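PDB 5N6G: GTN Reductase from Agrobacterium tumefaciens, which probably reduces activated carbon-carbon double bonds with a bound flavin mononucleotide, as an ene-reductase of the Old Yellow Enzyme family. Local coordinates for residues I51-T56 and G92-Q97; A96-V101 and D173-H178. All coordinates share one frame; numbering follows the deposited sequence.

Interaction 1. Residues I51-T56 and G92-Q97; sequences IVTEGT and GKIVAQ. With FMN (flavin mononucleotide), chain B.
Ile51 and Val52 pair in parallel with Ile94 and Val95, the strand axes 4.8 Å apart at 26°, and backbone bonds run from Ile51 N to Lys93 O, Val95 N to Ile51 O and Thr53 N to Val95 O. The two strands and helix 74-89 form one beta-alpha-beta unit of the TIM barrel. Ile51 and Ile94 point outward to the helix layer, where Ile51 CG2 meets Ile94 CD1 at 3.8 Å and the same CD1 also touches Thr53 CG2; Tyr42 and Thr84 lie against this side. Val52 and Val95 face the barrel interior and meet through their CG2 methyls. At Glu54 the strand turns a corner, and a side chain takes over the pairing: Thr53 OG1, set between its own backbone N and carbonyl carbon (chi1 66°), accepts Gln97 N at 3.0 Å and donates to Glu54 O at 2.8 Å. Backbone pairing resumes where Thr56 N reaches Gln97 O at 2.8 Å. The corner also turns Gly55 N toward the flavin, where it donates to FMN O4 at 3.1 Å. Gln97, CG anti to its backbone N and extended beyond, presents its amide end-on to the pyrimidine edge of FMN: OE1 accepts N3 at 2.9 Å, while NE2 donates to O2 at 2.9 Å along a nearly straight line (171°).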
loop_
_atom_site.group_PDB
_atom_site.type_symbol
_atom_site.label_atom_id
_atom_site.label_comp_id
_atom_site.label_asym_id
_atom_site.label_seq_id
_atom_site.Cartn_x
_atom_site.Cartn_y
_atom_site.Cartn_z
ATOM N N ILE A 51 -3.269 8.656 -7.620
ATOM C CA ILE A 51 -1.957 8.232 -7.175
ATOM C C ILE A 51 -2.093 7.650 -5.784
ATOM O O ILE A 51 -2.674 8.296 -4.905
ATOM C CB ILE A 51 -0.973 9.412 -7.153
ATOM C CG1 ILE A 51 -0.673 9.907 -8.566
ATOM C CG2 ILE A 51 0.317 9.005 -6.436
ATOM C CD1 ILE A 51 0.128 11.203 -8.619
ATOM N N VAL A 52 -1.552 6.441 -5.574
ATOM C CA VAL A 52 -1.293 5.929 -4.232
ATOM C C VAL A 52 0.184 6.144 -3.971
ATOM O O VAL A 52 1.028 5.713 -4.772
ATOM C CB VAL A 52 -1.669 4.444 -4.092
ATOM C CG1 VAL A 52 -1.494 3.996 -2.660
ATOM C CG2 VAL A 52 -3.101 4.209 -4.571
ATOM N N THR A 53 0.503 6.824 -2.871
ATOM C CA THR A 53 1.901 7.081 -2.598
ATOM C C THR A 53 2.631 5.776 -2.291
ATOM O O THR A 53 2.039 4.768 -1.897
ATOM C CB THR A 53 2.123 8.005 -1.394
ATOM O OG1 THR A 53 1.700 7.374 -0.170
ATOM C CG2 THR A 53 1.415 9.335 -1.534
ATOM N N GLU A 54 3.954 5.851 -2.385
ATOM C CA GLU A 54 4.820 4.894 -1.710
ATOM C C GLU A 54 4.352 4.690 -0.279
ATOM O O GLU A 54 3.816 5.601 0.351
ATOM C CB GLU A 54 6.265 5.408 -1.708
ATOM C CG GLU A 54 6.510 6.689 -0.899
ATOM C CD GLU A 54 7.668 7.519 -1.457
ATOM O OE1 GLU A 54 8.850 7.226 -1.145
ATOM O OE2 GLU A 54 7.390 8.475 -2.217
ATOM N N GLY A 55 4.602 3.509 0.269
ATOM C CA GLY A 55 4.273 3.297 1.660
ATOM C C GLY A 55 4.899 4.365 2.523
ATOM O O GLY A 55 6.081 4.709 2.351
ATOM N N THR A 56 4.102 4.932 3.418
ATOM C CA THR A 56 4.551 6.024 4.272
ATOM C C THR A 56 4.239 5.679 5.724
ATOM O O THR A 56 3.054 5.584 6.102
ATOM C CB THR A 56 3.923 7.344 3.809
ATOM O OG1 THR A 56 4.486 8.437 4.559
ATOM C CG2 THR A 56 2.431 7.370 3.910
ATOM N N GLY A 92 -4.936 16.255 -10.452
ATOM C CA GLY A 92 -4.948 14.891 -9.975
ATOM C C GLY A 92 -5.523 14.720 -8.576
ATOM O O GLY A 92 -6.072 15.640 -7.962
ATOM N N LYS A 93 -5.424 13.479 -8.100
ATOM C CA LYS A 93 -5.892 13.059 -6.794
ATOM C C LYS A 93 -4.862 12.100 -6.217
ATOM O O LYS A 93 -4.222 11.345 -6.953
ATOM C CB LYS A 93 -7.264 12.364 -6.878
ATOM C CG LYS A 93 -8.377 13.264 -7.405
ATOM C CD LYS A 93 -8.754 14.336 -6.397
ATOM C CE LYS A 93 -9.552 15.470 -7.044
ATOM N NZ LYS A 93 -10.797 14.946 -7.633
ATOM N N ILE A 94 -4.686 12.134 -4.899
ATOM C CA ILE A 94 -3.614 11.356 -4.282
ATOM C C ILE A 94 -4.027 10.932 -2.883
ATOM O O ILE A 94 -4.581 11.727 -2.116
ATOM C CB ILE A 94 -2.305 12.171 -4.283
ATOM C CG1 ILE A 94 -1.137 11.352 -3.747
ATOM C CG2 ILE A 94 -2.462 13.504 -3.543
ATOM C CD1 ILE A 94 0.203 12.016 -4.050
ATOM N N VAL A 95 -3.766 9.657 -2.568
ATOM C CA VAL A 95 -3.994 9.098 -1.244
ATOM C C VAL A 95 -2.665 8.587 -0.698
ATOM O O VAL A 95 -1.807 8.095 -1.438
ATOM C CB VAL A 95 -5.046 7.977 -1.252
ATOM C CG1 VAL A 95 -6.414 8.539 -1.648
ATOM C CG2 VAL A 95 -4.641 6.849 -2.180
ATOM N N ALA A 96 -2.507 8.701 0.611
ATOM C CA ALA A 96 -1.298 8.247 1.288
ATOM C C ALA A 96 -1.444 6.788 1.684
ATOM O O ALA A 96 -2.439 6.419 2.326
ATOM C CB ALA A 96 -1.048 9.087 2.539
ATOM N N GLN A 97 -0.462 5.962 1.322
ATOM C CA GLN A 97 -0.476 4.559 1.739
ATOM C C GLN A 97 0.141 4.483 3.131
ATOM O O GLN A 97 1.359 4.400 3.271
ATOM C CB GLN A 97 0.270 3.650 0.763
ATOM C CG GLN A 97 0.025 2.198 1.170
ATOM C CD GLN A 97 0.836 1.155 0.444
ATOM O OE1 GLN A 97 2.067 1.210 0.377
ATOM N NE2 GLN A 97 0.148 0.146 -0.047
HETATM N N1 FMN B . 3.452 -2.283 -2.924
HETATM C C2 FMN B . 2.916 -1.604 -1.857
HETATM O O2 FMN B . 1.796 -1.901 -1.383
HETATM N N3 FMN B . 3.611 -0.548 -1.310
HETATM C C4 FMN B . 4.858 -0.106 -1.707
HETATM O O4 FMN B . 5.373 0.880 -1.179
HETATM C C4A FMN B . 5.430 -0.846 -2.810
HETATM N N5 FMN B . 6.596 -0.469 -3.270
HETATM C C5A FMN B . 7.057 -1.079 -4.424
HETATM C C6 FMN B . 8.238 -0.613 -4.991
HETATM C C7 FMN B . 8.686 -1.108 -6.207
HETATM C C7M FMN B . 9.956 -0.547 -6.798
HETATM C C8 FMN B . 7.954 -2.097 -6.873
HETATM C C8M FMN B . 8.378 -2.610 -8.222
HETATM C C9 FMN B . 6.783 -2.586 -6.299
HETATM C C9A FMN B . 6.328 -2.075 -5.084
HETATM N N10 FMN B . 5.088 -2.468 -4.535
HETATM C C10 FMN B . 4.625 -1.894 -3.383
HETATM C "C1'" FMN B . 4.228 -3.363 -5.323
HETATM C "C2'" FMN B . 3.514 -2.596 -6.429
HETATM O "O2'" FMN B . 2.592 -1.651 -5.875
HETATM C "C3'" FMN B . 2.763 -3.505 -7.402
HETATM O "O3'" FMN B . 1.846 -4.324 -6.679
HETATM C "C4'" FMN B . 3.677 -4.413 -8.223
HETATM O "O4'" FMN B . 4.699 -3.641 -8.857
HETATM C "C5'" FMN B . 2.908 -5.236 -9.239
HETATM O "O5'" FMN B . 2.262 -4.376 -10.199
HETATM P P FMN B . 2.789 -4.133 -11.716
HETATM O O1P FMN B . 2.727 -5.488 -12.387
HETATM O O2P FMN B . 4.224 -3.657 -11.573
HETATM O O3P FMN B . 1.857 -3.121 -12.275
#

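Interaction 2. Residues A96-V101 and D173-H178; sequences AQIWHV and DGVEIH. With FMN (flavin mononucleotide), chain B; 8OZ (2-Phenylacrylic acid), chain C.
Trp99 and His178 form an offset stack at the C-terminal ends of two parallel strands, the five-membered ring of Trp99 and the imidazole 4.5 Å apart between centroids with planes 20° apart. The amide of Gln97 also lies stacked against the imidazole, with its NE2 over one ring face. Held by these two flat neighbours, and by a bond from Ala180 N to its ND1, the imidazole points NE2 at the bound 2-phenylacrylic acid and donates to its carboxylate O at 2.9 Å; Asn181 ND2 is a second donor to this ligand. CZ2 of Trp99 approaches the ligand's methylene carbon C to 3.2 Å. Strands 94-99 and 174-178 are neighbours in the TIM barrel, and their C-terminal ends line the flavin and ligand pocket, as in other Old Yellow Enzymes. Backbone bonds pair Ala96 N with Gly174 O, Glu176 N with Ala96 O, Ile98 N with Glu176 O, and His178 N with Ile98 O. On the inner side Glu176 lies beside Gln97; its OE2 takes a weak, bent bond from NE2 (3.0 Å, 132°), while OE1 is hydrogen-bonded to His265. On the outer side Ile98 CD1 packs on Val175 CG2 at 4.0 Å, and Val218 of helix 204-222 touches both residues. Beyond Trp99 the contact is looser: His100 diverges from the neighbouring strand, and waters take over the bridging. One links Ile98 O to His178 O, and the other joins His178 O to His100 O, at 2.8 Å from His178 O and 3.0 Å from His100 O.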
loop_
_atom_site.group_PDB
_atom_site.type_symbol
_atom_site.label_atom_id
_atom_site.label_comp_id
_atom_site.label_asym_id
_atom_site.label_seq_id
_atom_site.Cartn_x
_atom_site.Cartn_y
_atom_site.Cartn_z
ATOM N N ALA A 96 -2.507 8.701 0.611
ATOM C CA ALA A 96 -1.298 8.247 1.288
ATOM C C ALA A 96 -1.444 6.788 1.684
ATOM O O ALA A 96 -2.439 6.419 2.326
ATOM C CB ALA A 96 -1.048 9.087 2.539
ATOM N N GLN A 97 -0.462 5.962 1.322
ATOM C CA GLN A 97 -0.476 4.559 1.739
ATOM C C GLN A 97 0.141 4.483 3.131
ATOM O O GLN A 97 1.359 4.400 3.271
ATOM C CB GLN A 97 0.270 3.650 0.763
ATOM C CG GLN A 97 0.025 2.198 1.170
ATOM C CD GLN A 97 0.836 1.155 0.444
ATOM O OE1 GLN A 97 2.067 1.210 0.377
ATOM N NE2 GLN A 97 0.148 0.146 -0.047
ATOM N N ILE A 98 -0.694 4.475 4.160
ATOM C CA ILE A 98 -0.186 4.564 5.525
ATOM C C ILE A 98 0.223 3.169 5.992
ATOM O O ILE A 98 -0.513 2.185 5.826
ATOM C CB ILE A 98 -1.202 5.247 6.460
ATOM C CG1 ILE A 98 -2.536 4.497 6.554
ATOM C CG2 ILE A 98 -1.393 6.726 6.005
ATOM C CD1 ILE A 98 -3.506 5.157 7.586
ATOM N N TRP A 99 1.416 3.076 6.560
ATOM C CA TRP A 99 2.168 1.835 6.608
ATOM C C TRP A 99 2.692 1.550 8.011
ATOM O O TRP A 99 3.111 2.456 8.722
ATOM C CB TRP A 99 3.329 1.970 5.663
ATOM C CG TRP A 99 4.092 0.756 5.263
ATOM C CD1 TRP A 99 3.730 -0.556 5.380
ATOM C CD2 TRP A 99 5.352 0.773 4.592
ATOM N NE1 TRP A 99 4.704 -1.358 4.819
ATOM C CE2 TRP A 99 5.713 -0.567 4.332
ATOM C CE3 TRP A 99 6.211 1.800 4.188
ATOM C CZ2 TRP A 99 6.884 -0.895 3.673
ATOM C CZ3 TRP A 99 7.369 1.484 3.546
ATOM C CH2 TRP A 99 7.713 0.143 3.301
ATOM N N HIS A 100 2.671 0.284 8.392
ATOM C CA HIS A 100 3.442 -0.217 9.519
ATOM C C HIS A 100 4.023 -1.548 9.081
ATOM O O HIS A 100 3.285 -2.469 8.712
ATOM C CB HIS A 100 2.592 -0.380 10.797
ATOM C CG HIS A 100 3.399 -0.571 12.033
ATOM N ND1 HIS A 100 4.340 -1.566 12.175
ATOM C CD2 HIS A 100 3.399 0.120 13.198
ATOM C CE1 HIS A 100 4.904 -1.462 13.367
ATOM N NE2 HIS A 100 4.341 -0.455 14.012
ATOM N N VAL A 101 5.342 -1.653 9.123
ATOM C CA VAL A 101 6.021 -2.846 8.621
ATOM C C VAL A 101 6.010 -4.031 9.569
ATOM O O VAL A 101 6.346 -5.145 9.140
ATOM C CB VAL A 101 7.499 -2.586 8.301
ATOM C CG1 VAL A 101 7.598 -1.537 7.219
ATOM C CG2 VAL A 101 8.279 -2.166 9.539
ATOM N N ASP A 173 -6.197 13.437 -0.389
ATOM C CA ASP A 173 -7.618 13.182 -0.592
ATOM C C ASP A 173 -8.147 12.046 0.272
ATOM O O ASP A 173 -9.360 11.928 0.437
ATOM C CB ASP A 173 -7.853 12.890 -2.062
ATOM C CG ASP A 173 -7.528 14.086 -2.924
ATOM O OD1 ASP A 173 -8.295 15.078 -2.847
ATOM O OD2 ASP A 173 -6.489 14.060 -3.623
ATOM N N GLY A 174 -7.259 11.266 0.873
ATOM C CA GLY A 174 -7.629 10.095 1.635
ATOM C C GLY A 174 -6.388 9.267 1.902
ATOM O O GLY A 174 -5.261 9.709 1.657
ATOM N N VAL A 175 -6.612 8.062 2.403
ATOM C CA VAL A 175 -5.533 7.130 2.695
ATOM C C VAL A 175 -5.878 5.753 2.159
ATOM O O VAL A 175 -7.048 5.358 2.077
ATOM C CB VAL A 175 -5.211 7.008 4.200
ATOM C CG1 VAL A 175 -4.882 8.379 4.791
ATOM C CG2 VAL A 175 -6.324 6.337 4.981
ATOM N N GLU A 176 -4.835 5.013 1.831
ATOM C CA GLU A 176 -4.907 3.580 1.606
ATOM C C GLU A 176 -4.199 2.899 2.767
ATOM O O GLU A 176 -2.992 3.085 2.951
ATOM C CB GLU A 176 -4.260 3.183 0.278
ATOM C CG GLU A 176 -4.231 1.680 0.047
ATOM C CD GLU A 176 -3.685 1.280 -1.321
ATOM O OE1 GLU A 176 -4.440 1.311 -2.338
ATOM O OE2 GLU A 176 -2.496 0.888 -1.369
ATOM N N ILE A 177 -4.928 2.104 3.534
ATOM C CA ILE A 177 -4.293 1.335 4.599
ATOM C C ILE A 177 -3.493 0.206 3.961
ATOM O O ILE A 177 -4.037 -0.615 3.222
ATOM C CB ILE A 177 -5.343 0.786 5.574
ATOM C CG1 ILE A 177 -6.032 1.909 6.335
ATOM C CG2 ILE A 177 -4.701 -0.160 6.546
ATOM C CD1 ILE A 177 -7.392 1.507 6.924
ATOM N N HIS A 178 -2.194 0.146 4.245
ATOM C CA HIS A 178 -1.366 -0.957 3.755
ATOM C C HIS A 178 -1.647 -2.208 4.573
ATOM O O HIS A 178 -1.131 -2.372 5.684
ATOM C CB HIS A 178 0.108 -0.605 3.826
ATOM C CG HIS A 178 0.973 -1.463 2.963
ATOM N ND1 HIS A 178 0.618 -2.736 2.573
ATOM C CD2 HIS A 178 2.180 -1.218 2.394
ATOM C CE1 HIS A 178 1.555 -3.231 1.782
ATOM N NE2 HIS A 178 2.521 -2.336 1.670
HETATM N N1 FMN B . 3.452 -2.283 -2.924
HETATM C C2 FMN B . 2.916 -1.604 -1.857
HETATM O O2 FMN B . 1.796 -1.901 -1.383
HETATM N N3 FMN B . 3.611 -0.548 -1.310
HETATM C C4 FMN B . 4.858 -0.106 -1.707
HETATM O O4 FMN B . 5.373 0.880 -1.179
HETATM C C4A FMN B . 5.430 -0.846 -2.810
HETATM N N5 FMN B . 6.596 -0.469 -3.270
HETATM C C5A FMN B . 7.057 -1.079 -4.424
HETATM C C6 FMN B . 8.238 -0.613 -4.991
HETATM C C7 FMN B . 8.686 -1.108 -6.207
HETATM C C7M FMN B . 9.956 -0.547 -6.798
HETATM C C8 FMN B . 7.954 -2.097 -6.873
HETATM C C8M FMN B . 8.378 -2.610 -8.222
HETATM C C9 FMN B . 6.783 -2.586 -6.299
HETATM C C9A FMN B . 6.328 -2.075 -5.084
HETATM N N10 FMN B . 5.088 -2.468 -4.535
HETATM C C10 FMN B . 4.625 -1.894 -3.383
HETATM C "C1'" FMN B . 4.228 -3.363 -5.323
HETATM C "C2'" FMN B . 3.514 -2.596 -6.429
HETATM O "O2'" FMN B . 2.592 -1.651 -5.875
HETATM C "C3'" FMN B . 2.763 -3.505 -7.402
HETATM O "O3'" FMN B . 1.846 -4.324 -6.679
HETATM C "C4'" FMN B . 3.677 -4.413 -8.223
HETATM O "O4'" FMN B . 4.699 -3.641 -8.857
HETATM C "C5'" FMN B . 2.908 -5.236 -9.239
HETATM O "O5'" FMN B . 2.262 -4.376 -10.199
HETATM P P FMN B . 2.789 -4.133 -11.716
HETATM O O1P FMN B . 2.727 -5.488 -12.387
HETATM O O2P FMN B . 4.224 -3.657 -11.573
HETATM O O3P FMN B . 1.857 -3.121 -12.275
HETATM C C4 8OZ C . 9.569 -3.015 -2.437
HETATM C C5 8OZ C . 10.627 -2.629 -1.647
HETATM C C6 8OZ C . 10.399 -2.241 -0.345
HETATM C C7 8OZ C . 9.113 -2.220 0.163
HETATM C C8 8OZ C . 5.669 -3.566 -0.392
HETATM C C 8OZ C . 6.279 -1.399 0.585
HETATM O O 8OZ C . 4.499 -3.429 -0.128
HETATM C C1 8OZ C . 6.643 -2.458 -0.122
HETATM C C2 8OZ C . 8.036 -2.590 -0.632
HETATM C C3 8OZ C . 8.279 -3.004 -1.939
HETATM O O1 8OZ C . 6.150 -4.675 -0.898
HETATM O O HOH W 1 -0.423 -0.230 7.367
HETATM O O HOH W 2 0.647 -3.404 7.621
#

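In the fold
From the N terminus, the chain runs up strand 50-57, passes through helix 74-89 and returns in strand 94-99, where interaction 1 closes a loop of 35 residues. Interaction 2 starts on that same strand, sharing Ala96 and Gln97, and closes a longer loop of 71 residues that includes helix 150-169 before strand 174-178. The two loops follow one another without nesting, and strand 94-99 is the middle of three adjacent barrel staves. Probable hydrogen bonds from Trp99 N to Thr56 O and from Asp173 N to Ile94 O extend the pairing beyond the individual contacts. Both interactions reach the same FMN; interaction 2 also reaches the bound acid.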